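Local structure of CBS domain-containing protein (Pyrococcus horikoshii, 2YZQ) at residues Ser157-Pro161 and Ile172-Thr176; Ile252-Pro256 and Leu267-Phe271. The protein is of unknown function but carries four CBS repeats and binds S-adenosylmethionine between the last two, consistent with a role in sensing this adenosyl ligand. The contacts are given in a common frame with arbitrary orientation. Numbering follows the deposited sequence.

Contact 1: Ser157-Pro161 and Ile172-Thr176; sequences SMALP and IVDET. With SAM (S-adenosylmethionine), chain B.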
loop_
_atom_site.group_PDB
_atom_site.type_symbol
_atom_site.label_atom_id
_atom_site.label_comp_id
_atom_site.label_asym_id
_atom_site.label_seq_id
_atom_site.Cartn_x
_atom_site.Cartn_y
_atom_site.Cartn_z
ATOM N N SER A 157 -2.096 -8.079 1.893
ATOM C CA SER A 157 -2.111 -7.321 0.651
ATOM C C SER A 157 -3.481 -6.695 0.434
ATOM O O SER A 157 -4.493 -7.178 0.945
ATOM C CB SER A 157 -1.787 -8.222 -0.542
ATOM O OG SER A 157 -1.823 -7.479 -1.754
ATOM N N MET A 158 -3.505 -5.610 -0.327
ATOM C CA MET A 158 -4.753 -4.932 -0.624
ATOM C C MET A 158 -5.544 -5.695 -1.679
ATOM O O MET A 158 -6.722 -5.414 -1.895
ATOM C CB MET A 158 -4.473 -3.516 -1.121
ATOM C CG MET A 158 -3.833 -2.629 -0.076
ATOM S SD MET A 158 -3.662 -0.954 -0.691
ATOM C CE MET A 158 -5.360 -0.442 -0.695
ATOM N N ALA A 159 -4.907 -6.667 -2.326
ATOM C CA ALA A 159 -5.589 -7.436 -3.360
ATOM C C ALA A 159 -5.320 -8.927 -3.297
ATOM O O ALA A 159 -4.287 -9.365 -2.787
ATOM C CB ALA A 159 -5.197 -6.917 -4.735
ATOM N N LEU A 160 -6.261 -9.693 -3.835
ATOM C CA LEU A 160 -6.148 -11.140 -3.897
ATOM C C LEU A 160 -5.986 -11.604 -5.337
ATOM O O LEU A 160 -6.858 -11.354 -6.170
ATOM C CB LEU A 160 -7.409 -11.819 -3.356
ATOM C CG LEU A 160 -7.800 -11.705 -1.889
ATOM C CD1 LEU A 160 -9.206 -12.256 -1.681
ATOM C CD2 LEU A 160 -6.793 -12.477 -1.054
ATOM N N PRO A 161 -4.859 -12.251 -5.662
ATOM C CA PRO A 161 -4.715 -12.727 -7.040
ATOM C C PRO A 161 -5.784 -13.820 -7.147
ATOM O O PRO A 161 -6.038 -14.530 -6.172
ATOM C CB PRO A 161 -3.307 -13.325 -7.055
ATOM C CG PRO A 161 -2.571 -12.490 -6.049
ATOM C CD PRO A 161 -3.584 -12.357 -4.928
ATOM N N ILE A 172 -7.505 -10.721 -10.596
ATOM C CA ILE A 172 -7.094 -10.132 -9.334
ATOM C C ILE A 172 -8.272 -9.301 -8.846
ATOM O O ILE A 172 -9.054 -8.804 -9.653
ATOM C CB ILE A 172 -5.809 -9.283 -9.537
ATOM C CG1 ILE A 172 -5.272 -8.804 -8.187
ATOM C CG2 ILE A 172 -6.082 -8.128 -10.501
ATOM C CD1 ILE A 172 -3.793 -8.469 -8.220
ATOM N N VAL A 173 -8.419 -9.163 -7.534
ATOM C CA VAL A 173 -9.543 -8.405 -6.996
ATOM C C VAL A 173 -9.202 -7.667 -5.708
ATOM O O VAL A 173 -8.418 -8.160 -4.896
ATOM C CB VAL A 173 -10.753 -9.349 -6.726
ATOM C CG1 VAL A 173 -10.401 -10.381 -5.643
ATOM C CG2 VAL A 173 -11.970 -8.541 -6.310
ATOM N N ASP A 174 -9.769 -6.473 -5.540
ATOM C CA ASP A 174 -9.560 -5.704 -4.319
ATOM C C ASP A 174 -10.866 -5.067 -3.870
ATOM O O ASP A 174 -11.911 -5.259 -4.501
ATOM C CB ASP A 174 -8.423 -4.667 -4.465
ATOM C CG ASP A 174 -8.813 -3.420 -5.239
ATOM O OD1 ASP A 174 -9.967 -3.290 -5.692
ATOM O OD2 ASP A 174 -7.929 -2.549 -5.383
ATOM N N GLU A 175 -10.815 -4.336 -2.763
ATOM C CA GLU A 175 -12.000 -3.715 -2.191
ATOM C C GLU A 175 -12.792 -2.845 -3.163
ATOM O O GLU A 175 -14.020 -2.895 -3.184
ATOM C CB GLU A 175 -11.589 -2.905 -0.957
ATOM C CG GLU A 175 -12.715 -2.235 -0.209
ATOM C CD GLU A 175 -12.231 -1.585 1.073
ATOM O OE1 GLU A 175 -11.157 -0.943 1.039
ATOM O OE2 GLU A 175 -12.922 -1.709 2.108
ATOM N N THR A 176 -12.095 -2.063 -3.975
ATOM C CA THR A 176 -12.772 -1.183 -4.924
ATOM C C THR A 176 -13.602 -1.933 -5.961
ATOM O O THR A 176 -14.549 -1.375 -6.525
ATOM C CB THR A 176 -11.766 -0.272 -5.665
ATOM O OG1 THR A 176 -11.045 -1.036 -6.638
ATOM C CG2 THR A 176 -10.787 0.348 -4.678
HETATM N N SAM B . -6.349 1.376 -3.052
HETATM C CA SAM B . -6.680 1.999 -4.342
HETATM C C SAM B . -8.005 2.733 -4.233
HETATM O O SAM B . -8.334 3.532 -5.096
HETATM O OXT SAM B . -8.744 2.528 -3.287
HETATM C CB SAM B . -6.760 0.908 -5.418
HETATM C CG SAM B . -6.622 1.535 -6.807
HETATM S SD SAM B . -6.428 0.237 -8.065
HETATM C CE SAM B . -6.570 1.270 -9.562
HETATM C "C5'" SAM B . -7.965 -0.712 -8.008
HETATM C "C4'" SAM B . -8.089 -1.546 -9.284
HETATM O "O4'" SAM B . -6.792 -2.079 -9.649
HETATM C "C3'" SAM B . -9.035 -2.739 -9.094
HETATM O "O3'" SAM B . -9.881 -2.866 -10.248
HETATM C "C2'" SAM B . -8.069 -3.924 -8.950
HETATM O "O2'" SAM B . -8.689 -5.161 -9.315
HETATM C "C1'" SAM B . -6.943 -3.486 -9.897
HETATM N N9 SAM B . -5.670 -4.162 -9.638
HETATM C C8 SAM B . -5.005 -4.316 -8.443
HETATM N N7 SAM B . -3.839 -4.865 -8.660
HETATM C C5 SAM B . -3.750 -5.207 -9.973
HETATM C C6 SAM B . -2.807 -5.891 -10.790
HETATM N N6 SAM B . -1.646 -6.410 -10.253
HETATM N N1 SAM B . -3.064 -6.031 -12.108
HETATM C C2 SAM B . -4.203 -5.594 -12.655
HETATM N N3 SAM B . -5.099 -4.920 -11.938
HETATM C C4 SAM B . -4.926 -4.736 -10.606
HETATM O O HOH W 1 -8.491 -3.727 -0.969
#
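Two backbone hydrogen bonds tie Leu160 to Val173: Leu160 N donates to Val173 O (2.9 Å) and Val173 N to Leu160 O (3.0 Å), the reciprocal pattern of an antiparallel hydrogen-bonded pair. Toward Met158 and Glu175 a water links the two segments: it donates to Met158 O (2.6 Å) and accepts from Glu175 N (3.0 Å). Ser157 OG takes the N-H of Ala159 (3.2 Å between OG and N), an ST turn that leads the chain into its strand, while Thr176 OG1 donates to Asp174 OD1 at 2.7 Å. Side chains alternate between the faces. Leu160 CB meets Val173 CG1 at 4.0 Å on one; on the other Ala159 CB lies 3.9 Å from Ile172 CG1, and this face turns to S-adenosylmethionine. There Ile172 CG2 packs against the adenine (3.6 Å to SAM C4), Asp174 OD2 comes within 3.2 Å of SAM C5', and Met158 CE reaches 3.1 Å from SAM N. Asp177 and Thr228, both hydrogen-bonded to the ligand, also bond to the backbone of this hairpin, at Asp174 and Ile172. The two segments belong to the beta hairpin of strands 159-163 and 169-174 in the third CBS repeat. Strand 139-140 runs parallel to 159-163 on its other edge, helix 145-153 packs on Leu160, and strand 254-259 faces Ala159 and Ile172 through Gln254 and Pro256.

Contact 2: Ile252-Pro256 and Leu267-Phe271; sequences IEQLP and LIRDF. With SAM (S-adenosylmethionine), chain B.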
loop_
_atom_site.group_PDB
_atom_site.type_symbol
_atom_site.label_atom_id
_atom_site.label_comp_id
_atom_site.label_asym_id
_atom_site.label_seq_id
_atom_site.Cartn_x
_atom_site.Cartn_y
_atom_site.Cartn_z
ATOM N N ILE A 252 -1.817 0.910 -8.628
ATOM C CA ILE A 252 -2.017 -0.347 -7.917
ATOM C C ILE A 252 -0.895 -0.524 -6.901
ATOM O O ILE A 252 0.238 -0.095 -7.128
ATOM C CB ILE A 252 -2.043 -1.539 -8.895
ATOM C CG1 ILE A 252 -0.803 -1.501 -9.792
ATOM C CG2 ILE A 252 -3.333 -1.495 -9.724
ATOM C CD1 ILE A 252 -0.794 -2.560 -10.887
ATOM N N GLU A 253 -1.220 -1.161 -5.779
ATOM C CA GLU A 253 -0.255 -1.358 -4.704
ATOM C C GLU A 253 0.477 -2.695 -4.715
ATOM O O GLU A 253 1.310 -2.947 -3.845
ATOM C CB GLU A 253 -0.953 -1.182 -3.352
ATOM C CG GLU A 253 -1.573 0.202 -3.140
ATOM C CD GLU A 253 -3.011 0.313 -3.631
ATOM O OE1 GLU A 253 -3.468 -0.546 -4.418
ATOM O OE2 GLU A 253 -3.686 1.285 -3.232
ATOM N N GLN A 254 0.180 -3.549 -5.690
ATOM C CA GLN A 254 0.832 -4.852 -5.744
ATOM C C GLN A 254 0.757 -5.525 -7.105
ATOM O O GLN A 254 -0.224 -5.370 -7.833
ATOM C CB GLN A 254 0.207 -5.797 -4.715
ATOM C CG GLN A 254 -1.263 -6.124 -4.984
ATOM C CD GLN A 254 -2.178 -4.938 -4.762
ATOM O OE1 GLN A 254 -2.229 -4.378 -3.667
ATOM N NE2 GLN A 254 -2.922 -4.556 -5.802
ATOM N N LEU A 255 1.802 -6.280 -7.433
ATOM C CA LEU A 255 1.857 -7.026 -8.686
ATOM C C LEU A 255 2.173 -8.482 -8.407
ATOM O O LEU A 255 3.142 -8.788 -7.716
ATOM C CB LEU A 255 2.950 -6.501 -9.625
ATOM C CG LEU A 255 2.782 -5.195 -10.403
ATOM C CD1 LEU A 255 2.702 -4.024 -9.452
ATOM C CD2 LEU A 255 3.958 -5.031 -11.360
ATOM N N PRO A 256 1.336 -9.399 -8.905
ATOM C CA PRO A 256 1.638 -10.811 -8.668
ATOM C C PRO A 256 2.985 -11.097 -9.341
ATOM O O PRO A 256 3.291 -10.531 -10.391
ATOM C CB PRO A 256 0.499 -11.524 -9.382
ATOM C CG PRO A 256 -0.658 -10.597 -9.167
ATOM C CD PRO A 256 -0.042 -9.228 -9.405
ATOM N N LEU A 267 4.315 -12.299 -4.685
ATOM C CA LEU A 267 3.622 -11.029 -4.826
ATOM C C LEU A 267 4.564 -9.913 -4.408
ATOM O O LEU A 267 5.233 -10.022 -3.383
ATOM C CB LEU A 267 2.387 -11.012 -3.916
ATOM C CG LEU A 267 1.491 -9.767 -3.951
ATOM C CD1 LEU A 267 0.738 -9.733 -5.276
ATOM C CD2 LEU A 267 0.514 -9.792 -2.785
ATOM N N ILE A 268 4.658 -8.862 -5.215
ATOM C CA ILE A 268 5.498 -7.737 -4.828
ATOM C C ILE A 268 4.558 -6.572 -4.508
ATOM O O ILE A 268 3.877 -6.048 -5.388
ATOM C CB ILE A 268 6.536 -7.349 -5.933
ATOM C CG1 ILE A 268 7.420 -6.203 -5.427
ATOM C CG2 ILE A 268 5.842 -6.975 -7.246
ATOM C CD1 ILE A 268 8.322 -6.595 -4.267
ATOM N N ARG A 269 4.496 -6.215 -3.226
ATOM C CA ARG A 269 3.643 -5.132 -2.744
ATOM C C ARG A 269 4.491 -3.877 -2.651
ATOM O O ARG A 269 5.721 -3.958 -2.588
ATOM C CB ARG A 269 3.108 -5.446 -1.339
ATOM C CG ARG A 269 2.342 -6.771 -1.204
ATOM C CD ARG A 269 2.042 -7.025 0.271
ATOM N NE ARG A 269 3.285 -7.187 1.017
ATOM C CZ ARG A 269 3.410 -6.997 2.327
ATOM N NH1 ARG A 269 2.363 -6.634 3.057
ATOM N NH2 ARG A 269 4.592 -7.166 2.908
ATOM N N ASP A 270 3.841 -2.718 -2.637
ATOM C CA ASP A 270 4.582 -1.474 -2.512
ATOM C C ASP A 270 5.359 -1.507 -1.197
ATOM O O ASP A 270 6.498 -1.050 -1.120
ATOM C CB ASP A 270 3.636 -0.252 -2.564
ATOM C CG ASP A 270 2.401 -0.386 -1.665
ATOM O OD1 ASP A 270 2.345 -1.275 -0.791
ATOM O OD2 ASP A 270 1.466 0.438 -1.825
ATOM N N PHE A 271 4.740 -2.088 -0.177
ATOM C CA PHE A 271 5.341 -2.195 1.145
ATOM C C PHE A 271 6.630 -3.016 1.111
ATOM O O PHE A 271 7.551 -2.779 1.894
ATOM C CB PHE A 271 4.344 -2.846 2.111
ATOM C CG PHE A 271 4.548 -2.462 3.551
ATOM C CD1 PHE A 271 4.250 -1.174 3.988
ATOM C CD2 PHE A 271 5.032 -3.386 4.472
ATOM C CE1 PHE A 271 4.427 -0.811 5.323
ATOM C CE2 PHE A 271 5.216 -3.032 5.814
ATOM C CZ PHE A 271 4.912 -1.739 6.236
HETATM N N SAM B . -6.349 1.376 -3.052
HETATM C CA SAM B . -6.680 1.999 -4.342
HETATM C C SAM B . -8.005 2.733 -4.233
HETATM O O SAM B . -8.334 3.532 -5.096
HETATM O OXT SAM B . -8.744 2.528 -3.287
HETATM C CB SAM B . -6.760 0.908 -5.418
HETATM C CG SAM B . -6.622 1.535 -6.807
HETATM S SD SAM B . -6.428 0.237 -8.065
HETATM C CE SAM B . -6.570 1.270 -9.562
HETATM C "C5'" SAM B . -7.965 -0.712 -8.008
HETATM C "C4'" SAM B . -8.089 -1.546 -9.284
HETATM O "O4'" SAM B . -6.792 -2.079 -9.649
HETATM C "C3'" SAM B . -9.035 -2.739 -9.094
HETATM O "O3'" SAM B . -9.881 -2.866 -10.248
HETATM C "C2'" SAM B . -8.069 -3.924 -8.950
HETATM O "O2'" SAM B . -8.689 -5.161 -9.315
HETATM C "C1'" SAM B . -6.943 -3.486 -9.897
HETATM N N9 SAM B . -5.670 -4.162 -9.638
HETATM C C8 SAM B . -5.005 -4.316 -8.443
HETATM N N7 SAM B . -3.839 -4.865 -8.660
HETATM C C5 SAM B . -3.750 -5.207 -9.973
HETATM C C6 SAM B . -2.807 -5.891 -10.790
HETATM N N6 SAM B . -1.646 -6.410 -10.253
HETATM N N1 SAM B . -3.064 -6.031 -12.108
HETATM C C2 SAM B . -4.203 -5.594 -12.655
HETATM N N3 SAM B . -5.099 -4.920 -11.938
HETATM C C4 SAM B . -4.926 -4.736 -10.606
#
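This is the antiparallel hairpin of the fourth CBS repeat, strands 254-259 and 263-269, buried near the middle of the chain and running straight into helix 270-273. Leu255 and Ile268 form its hydrogen-bonded pair, with Leu255 N to Ile268 O and Ile268 N to Leu255 O both 2.9 Å; Asp270 N adds a bond to Glu253 O (2.8 Å) where the second strand turns into the helix. Leu255 CB and Ile268 CG2 touch at 3.8 Å on the face packed against helix 240-250. On the face of Gln254 and Leu267, Leu267 CD1 fills in beside Pro256 CG (4.2 Å). Asp270 reaches out to a salt bridge with Arg92. Segment 252-256 holds the ligand: from the strand, Gln254 O accepts from SAM N6 (3.0 Å) and Gln254 NE2 bonds weakly to SAM N7 (3.0 Å), and from the loop just before it Glu253 OE2 accepts from SAM N (2.7 Å). Recognising both N6 and N7 suits adenine, and the carboxylate complements the ligand's amino group.

Contacts 1 and 2 are equivalent hairpins of the third and fourth CBS repeats, each with one leucine-centred hydrogen-bonded pair and a proline in the first strand, and together they form part of one S-adenosylmethionine pocket. Both are largely buried, but contact 1 has an exposed end at Glu175, whereas contact 2 lies closer to the chain centre. Their centres are 10 Å apart and they meet directly: Met158 SD is 3.3 Å from Glu253 CD, and Ala159 CB 3.4 Å from Gln254 NE2. Contact 1 gives the ligand mainly packing surfaces; contact 2 supplies hydrogen bonds to the adenine and amino group, so the pocket is lined by both repeats.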